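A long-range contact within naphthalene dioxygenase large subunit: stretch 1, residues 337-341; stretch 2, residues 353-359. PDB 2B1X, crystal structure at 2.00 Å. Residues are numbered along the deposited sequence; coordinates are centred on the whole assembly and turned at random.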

# COMPACT_ATOMS: atom_id res chain seq x y z
N MET A 337 -17.38 -12.56 2.04
CA MET A 337 -17.55 -13.85 1.32
C MET A 337 -19.04 -14.08 1.17
O MET A 337 -19.70 -14.42 2.15
CB MET A 337 -16.89 -15.01 2.07
CG MET A 337 -15.43 -14.63 2.53
SD MET A 337 -14.42 -16.06 2.89
CE MET A 337 -12.94 -15.25 3.60
N SER A 338 -19.57 -13.94 -0.05
CA SER A 338 -21.01 -14.02 -0.28
C SER A 338 -21.38 -15.30 -1.04
O SER A 338 -20.95 -15.52 -2.17
CB SER A 338 -21.52 -12.80 -1.05
OG SER A 338 -22.92 -12.92 -1.21
N PHE A 339 -22.15 -16.15 -0.37
CA PHE A 339 -22.53 -17.47 -0.91
C PHE A 339 -23.96 -17.41 -1.41
O PHE A 339 -24.82 -16.81 -0.77
CB PHE A 339 -22.46 -18.52 0.21
CG PHE A 339 -21.10 -18.69 0.85
CD1 PHE A 339 -20.64 -17.82 1.84
CD2 PHE A 339 -20.29 -19.79 0.49
CE1 PHE A 339 -19.38 -18.01 2.46
CE2 PHE A 339 -19.06 -20.03 1.11
CZ PHE A 339 -18.58 -19.13 2.09
N PHE A 340 -24.22 -18.03 -2.56
CA PHE A 340 -25.60 -18.24 -3.02
C PHE A 340 -25.96 -19.70 -2.79
O PHE A 340 -25.18 -20.60 -3.15
CB PHE A 340 -25.74 -17.87 -4.50
CG PHE A 340 -27.03 -18.35 -5.14
CD1 PHE A 340 -28.23 -17.68 -4.88
CD2 PHE A 340 -27.05 -19.48 -5.94
CE1 PHE A 340 -29.44 -18.11 -5.44
CE2 PHE A 340 -28.27 -19.94 -6.52
CZ PHE A 340 -29.46 -19.25 -6.26
N LEU A 341 -27.14 -19.95 -2.20
CA LEU A 341 -27.57 -21.32 -1.92
C LEU A 341 -28.95 -21.57 -2.49
O LEU A 341 -29.75 -20.66 -2.59
CB LEU A 341 -27.58 -21.61 -0.42
CG LEU A 341 -26.22 -21.58 0.32
CD1 LEU A 341 -25.89 -20.21 0.71
CD2 LEU A 341 -26.28 -22.49 1.56
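Stretch 2 353-359: ESYKSYL

The contact between residues 353-359 and residues 337-341 is a helix laid nearly antiparallel along a β-strand, held chiefly by the ring of one phenylalanine and tied by a tyrosine-serine hydrogen bond. It illustrates a general principle of α/β packing: a strand offers alternate side chains to one side, a helix offers positions three or four residues apart, and a few well-matched residues can carry the whole contact.

Stretch 1 is extended throughout, with phi between about -103° and -127° and psi between 108° and 151°, and the strand runs on beyond both of its ends. Stretch 2 is a segment of a longer helix, with phi near -60° to -70° and psi near -36° to -48°; within it the amide N of Tyr 358 bonds to the O of Ser 354 at 3.0 Å, and the N of Leu 359 to the O of Tyr 355 at 2.9 Å. The N-to-C directions of the two elements make an angle of 153°, and their axes approach to 9.3 Å. The nearest pair of alpha carbons is Phe 340 CA and Tyr 355 CA, 7.2 Å apart.

The alternation of the strand decides which of its residues take part. Ser 338 and Phe 340 direct their CA-to-CB bonds toward the helix, whereas Phe 339 and Leu 341 direct theirs away. On the helix, Ser 354 and Tyr 358, one turn apart, point toward the strand; Glu 353 and Lys 356 point away and make no contact with it. Because the chains run in nearly opposite senses, the later strand residue, Phe 340, reaches the beginning of the helical segment, while Ser 338 meets Tyr 358 near its end.

Phe 340, with chi1 in the t rotamer, is the centre of the arrangement. Tyr 355 CA lies over one face of its ring, 3.9 Å from the centroid, a CH-pi contact that brings the aromatic ring close against the helix backbone: Phe 340 CZ is 3.3 Å from Tyr 355 N. Ser 354 OG sits at the ring edge, 3.4 Å from Phe 340 CE1. Tyr 358 adds apolar packing, its CB 3.7 Å from Phe 340 CD1, and Phe 340 CB in turn lies over a face of the tyrosine ring, 4.1 Å from its centroid. The two rings themselves meet obliquely, with centroids 5.5 Å apart and planes at 31°.

Polar links complete the fit. Tyr 358 extends its hydroxyl to Ser 338, and the OH lies 2.6 Å from Ser 338 OG in a short hydrogen bond. A water joins the same two residues, 2.5 Å from Ser 338 O and 2.7 Å from Tyr 358 OH. A second water bridges the other end, donating to Leu 341 O at 2.8 Å and to Ser 354 OG at 2.7 Å. Thus a modest 277 Å² of buried surface combines aromatic packing with direct and water-mediated hydrogen bonds.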

# COMPACT_ATOMS: atom_id res chain seq x y z
N GLU A 353 -33.19 -18.89 -12.19
CA GLU A 353 -33.95 -17.69 -11.83
C GLU A 353 -33.57 -17.12 -10.48
O GLU A 353 -33.46 -15.91 -10.33
CB GLU A 353 -35.47 -17.96 -11.85
CG GLU A 353 -36.09 -18.04 -13.23
CD GLU A 353 -35.75 -16.86 -14.13
OE1 GLU A 353 -35.75 -15.70 -13.65
OE2 GLU A 353 -35.48 -17.09 -15.33
N SER A 354 -33.37 -18.00 -9.51
CA SER A 354 -33.06 -17.56 -8.15
C SER A 354 -31.64 -16.95 -8.08
O SER A 354 -31.40 -15.97 -7.40
CB SER A 354 -33.19 -18.76 -7.19
OG SER A 354 -32.77 -18.44 -5.88
N TYR A 355 -30.72 -17.57 -8.82
CA TYR A 355 -29.36 -17.10 -9.03
C TYR A 355 -29.31 -15.70 -9.63
O TYR A 355 -28.56 -14.84 -9.14
CB TYR A 355 -28.63 -18.10 -9.94
CG TYR A 355 -27.40 -17.57 -10.67
CD1 TYR A 355 -26.30 -17.05 -9.97
CD2 TYR A 355 -27.32 -17.64 -12.05
CE1 TYR A 355 -25.16 -16.60 -10.67
CE2 TYR A 355 -26.20 -17.21 -12.75
CZ TYR A 355 -25.11 -16.68 -12.03
OH TYR A 355 -24.00 -16.25 -12.71
N LYS A 356 -30.07 -15.46 -10.69
CA LYS A 356 -30.12 -14.13 -11.30
C LYS A 356 -30.77 -13.08 -10.35
O LYS A 356 -30.32 -11.93 -10.27
CB LYS A 356 -30.80 -14.15 -12.67
CG LYS A 356 -30.17 -15.10 -13.73
CD LYS A 356 -28.70 -14.72 -14.03
CE LYS A 356 -28.10 -15.48 -15.22
NZ LYS A 356 -28.89 -15.32 -16.53
N SER A 357 -31.80 -13.48 -9.61
CA SER A 357 -32.41 -12.56 -8.65
C SER A 357 -31.41 -12.13 -7.57
O SER A 357 -31.33 -10.94 -7.24
CB SER A 357 -33.64 -13.19 -8.03
OG SER A 357 -34.67 -13.13 -8.99
N TYR A 358 -30.68 -13.10 -7.02
CA TYR A 358 -29.57 -12.81 -6.10
C TYR A 358 -28.49 -11.91 -6.74
O TYR A 358 -28.00 -10.95 -6.11
CB TYR A 358 -28.90 -14.13 -5.68
CG TYR A 358 -27.47 -13.97 -5.17
CD1 TYR A 358 -27.22 -13.43 -3.90
CD2 TYR A 358 -26.37 -14.35 -5.96
CE1 TYR A 358 -25.93 -13.26 -3.43
CE2 TYR A 358 -25.02 -14.17 -5.46
CZ TYR A 358 -24.84 -13.64 -4.20
OH TYR A 358 -23.55 -13.50 -3.70
N LEU A 359 -28.09 -12.25 -7.98
CA LEU A 359 -26.86 -11.70 -8.55
C LEU A 359 -26.98 -10.21 -8.88
O LEU A 359 -26.00 -9.45 -8.68
CB LEU A 359 -26.44 -12.50 -9.79
CG LEU A 359 -25.06 -12.24 -10.40
CD1 LEU A 359 -23.94 -12.66 -9.48
CD2 LEU A 359 -24.95 -12.91 -11.74
O HOH W 1 -22.04 -15.55 -4.44
O HOH W 2 -32.14 -19.71 -3.58